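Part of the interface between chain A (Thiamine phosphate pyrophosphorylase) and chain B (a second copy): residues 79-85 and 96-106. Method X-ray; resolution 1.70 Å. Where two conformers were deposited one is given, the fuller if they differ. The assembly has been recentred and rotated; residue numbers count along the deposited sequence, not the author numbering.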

# COMPACT_ATOMS: atom_id res chain seq x y z
N VAL A 79 4.05 -1.66 3.50
CA VAL A 79 3.91 -2.44 4.74
C VAL A 79 2.74 -3.46 4.63
O VAL A 79 2.80 -4.57 5.18
CB VAL A 79 3.70 -1.50 5.91
CG1 VAL A 79 3.37 -2.27 7.18
CG2 VAL A 79 4.90 -0.60 6.11
N ASP A 80 1.68 -3.09 3.92
CA ASP A 80 0.54 -3.99 3.70
C ASP A 80 1.00 -5.25 3.00
O ASP A 80 0.68 -6.38 3.41
CB ASP A 80 -0.62 -3.35 2.93
CG ASP A 80 -0.21 -2.70 1.61
OD1 ASP A 80 0.92 -2.19 1.51
OD2 ASP A 80 -1.07 -2.69 0.68
N VAL A 81 1.75 -5.05 1.92
CA VAL A 81 2.26 -6.18 1.15
C VAL A 81 3.22 -7.03 1.99
O VAL A 81 3.10 -8.25 2.03
CB VAL A 81 2.89 -5.72 -0.14
CG1 VAL A 81 3.54 -6.90 -0.90
CG2 VAL A 81 1.82 -5.03 -1.02
N ALA A 82 4.14 -6.37 2.69
CA ALA A 82 5.09 -7.05 3.56
C ALA A 82 4.34 -7.91 4.58
O ALA A 82 4.69 -9.06 4.79
CB ALA A 82 6.00 -6.04 4.26
N LEU A 83 3.31 -7.35 5.19
CA LEU A 83 2.57 -8.14 6.19
C LEU A 83 1.85 -9.32 5.53
O LEU A 83 1.87 -10.46 6.05
CB LEU A 83 1.56 -7.26 6.91
CG LEU A 83 2.15 -6.23 7.89
CD1 LEU A 83 1.03 -5.31 8.33
CD2 LEU A 83 2.77 -6.89 9.09
N ALA A 84 1.19 -9.06 4.41
CA ALA A 84 0.34 -10.06 3.74
C ALA A 84 1.17 -11.25 3.26
O ALA A 84 0.69 -12.38 3.30
CB ALA A 84 -0.36 -9.48 2.61
N VAL A 85 2.40 -11.01 2.82
CA VAL A 85 3.28 -12.11 2.33
C VAL A 85 4.28 -12.64 3.38
O VAL A 85 5.10 -13.53 3.08
CB VAL A 85 3.98 -11.74 1.02
CG1 VAL A 85 2.98 -11.21 0.01
CG2 VAL A 85 5.15 -10.79 1.25
N ASP B 96 -7.26 -5.77 -5.59
CA ASP B 96 -6.73 -5.45 -4.26
C ASP B 96 -6.34 -6.70 -3.50
O ASP B 96 -6.45 -7.82 -3.98
CB ASP B 96 -7.78 -4.63 -3.48
CG ASP B 96 -8.12 -3.32 -4.16
OD1 ASP B 96 -7.28 -2.78 -4.91
OD2 ASP B 96 -9.24 -2.79 -3.93
N MET B 97 -5.90 -6.49 -2.28
CA MET B 97 -5.61 -7.59 -1.37
C MET B 97 -6.81 -8.49 -1.23
O MET B 97 -7.90 -8.00 -1.07
CB MET B 97 -5.25 -7.05 0.01
CG MET B 97 -4.61 -8.09 0.89
SD MET B 97 -3.92 -7.45 2.39
CE MET B 97 -2.49 -6.52 1.74
N PRO B 98 -6.61 -9.81 -1.32
CA PRO B 98 -7.76 -10.69 -1.08
C PRO B 98 -8.40 -10.45 0.29
O PRO B 98 -7.70 -10.20 1.29
CB PRO B 98 -7.14 -12.09 -1.13
CG PRO B 98 -5.97 -11.94 -2.01
CD PRO B 98 -5.41 -10.59 -1.68
N ILE B 99 -9.73 -10.61 0.36
CA ILE B 99 -10.45 -10.38 1.60
C ILE B 99 -9.86 -11.17 2.77
O ILE B 99 -9.67 -10.64 3.85
CB ILE B 99 -11.97 -10.67 1.44
CG1 ILE B 99 -12.62 -9.62 0.50
CG2 ILE B 99 -12.67 -10.61 2.82
CD1 ILE B 99 -13.95 -10.08 -0.09
N GLU B 100 -9.64 -12.47 2.57
CA GLU B 100 -9.19 -13.32 3.65
C GLU B 100 -7.83 -12.89 4.18
O GLU B 100 -7.59 -12.94 5.38
CB GLU B 100 -9.23 -14.81 3.22
CG GLU B 100 -8.20 -15.22 2.20
CD GLU B 100 -8.56 -14.93 0.73
OE1 GLU B 100 -9.64 -14.30 0.42
OE2 GLU B 100 -7.70 -15.34 -0.11
N VAL B 101 -6.98 -12.38 3.30
CA VAL B 101 -5.64 -11.91 3.68
C VAL B 101 -5.73 -10.57 4.45
O VAL B 101 -5.09 -10.40 5.46
CB VAL B 101 -4.72 -11.76 2.45
CG1 VAL B 101 -3.32 -11.29 2.85
CG2 VAL B 101 -4.61 -13.09 1.67
N ALA B 102 -6.55 -9.64 3.97
CA ALA B 102 -6.73 -8.35 4.69
C ALA B 102 -7.24 -8.60 6.11
O ALA B 102 -6.83 -7.97 7.06
CB ALA B 102 -7.69 -7.48 3.96
N LYS B 103 -8.18 -9.54 6.23
CA LYS B 103 -8.73 -9.92 7.52
C LYS B 103 -7.67 -10.46 8.47
O LYS B 103 -7.69 -10.19 9.67
CB LYS B 103 -9.82 -10.96 7.34
CG LYS B 103 -11.10 -10.42 6.78
CD LYS B 103 -12.20 -11.45 6.71
CE LYS B 103 -12.86 -11.67 8.06
NZ LYS B 103 -13.66 -10.51 8.46
N GLU B 104 -6.75 -11.24 7.93
CA GLU B 104 -5.66 -11.78 8.73
C GLU B 104 -4.74 -10.68 9.23
O GLU B 104 -4.39 -10.64 10.40
CB GLU B 104 -4.87 -12.82 7.94
CG GLU B 104 -5.65 -14.04 7.57
CD GLU B 104 -4.86 -15.03 6.74
OE1 GLU B 104 -3.61 -15.02 6.80
OE2 GLU B 104 -5.52 -15.85 6.03
N ILE B 105 -4.33 -9.77 8.35
CA ILE B 105 -3.36 -8.77 8.76
C ILE B 105 -3.99 -7.56 9.47
O ILE B 105 -3.29 -6.80 10.14
CB ILE B 105 -2.47 -8.27 7.57
CG1 ILE B 105 -3.29 -7.49 6.57
CG2 ILE B 105 -1.79 -9.47 6.90
CD1 ILE B 105 -2.42 -6.77 5.52
N ALA B 106 -5.31 -7.40 9.33
CA ALA B 106 -6.01 -6.25 9.90
C ALA B 106 -7.35 -6.66 10.48
O ALA B 106 -8.42 -6.30 9.97
CB ALA B 106 -6.21 -5.20 8.83

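The chain A stretch 79-85, largely helical, and helix 99-105 of chain B cross almost at right angles (96°), their axes 9.6 Å apart at closest approach; no hydrogen bond links the stretches, and the 255 Å² they bury is held by apolar packing. The backbones come nearest at Ala84(A) and Val101(B), with CA atoms 6.3 Å apart. Ala84(A) points its CB toward chain B, and so short a side chain lets the helices come this near: its CB lies 3.5 Å from CG1 of Val101(B) and 3.7 Å from CE of Met97(B). Val101(B), with chi1 at t, meets this methyl through a branch fixed close to its own helix. One turn later, Ile105(B) has the largest area covered by the other stretch. Its chi1 is p (68°) and chi2 t, a conformation that spreads its two arms over different parts of the chain A helix: CG2 sits 4.0 Å from CB of Leu83(A) and 3.9 Å from CA of Ala84(A), while CD1 reaches back to within 3.8 Å of Asp80(A) O. Leu83(A), m and t, brings CB to this contact, while its CD1 and CD2 lie farther from Ile105(B) CG2. Met97(B) comes from the loop before the chain B helix. Its t, t start extends the chain and chi3 at m (-70°) turns the terminal methyl, so that CE stands 3.6 Å from Asp80(A) O and 3.9 Å from Asp80(A) CB; a second conformer of this flexible side chain was also deposited. The contact with Asp80(A) involves no charge pairing: its chi1 is p, and both carboxylate oxygens are hydrogen-bonded to residues just outside the stretches. Its carbonyl O is likewise satisfied within the helix, accepting from Ala84(A) N at 2.9 Å, and can therefore lie against methyl groups.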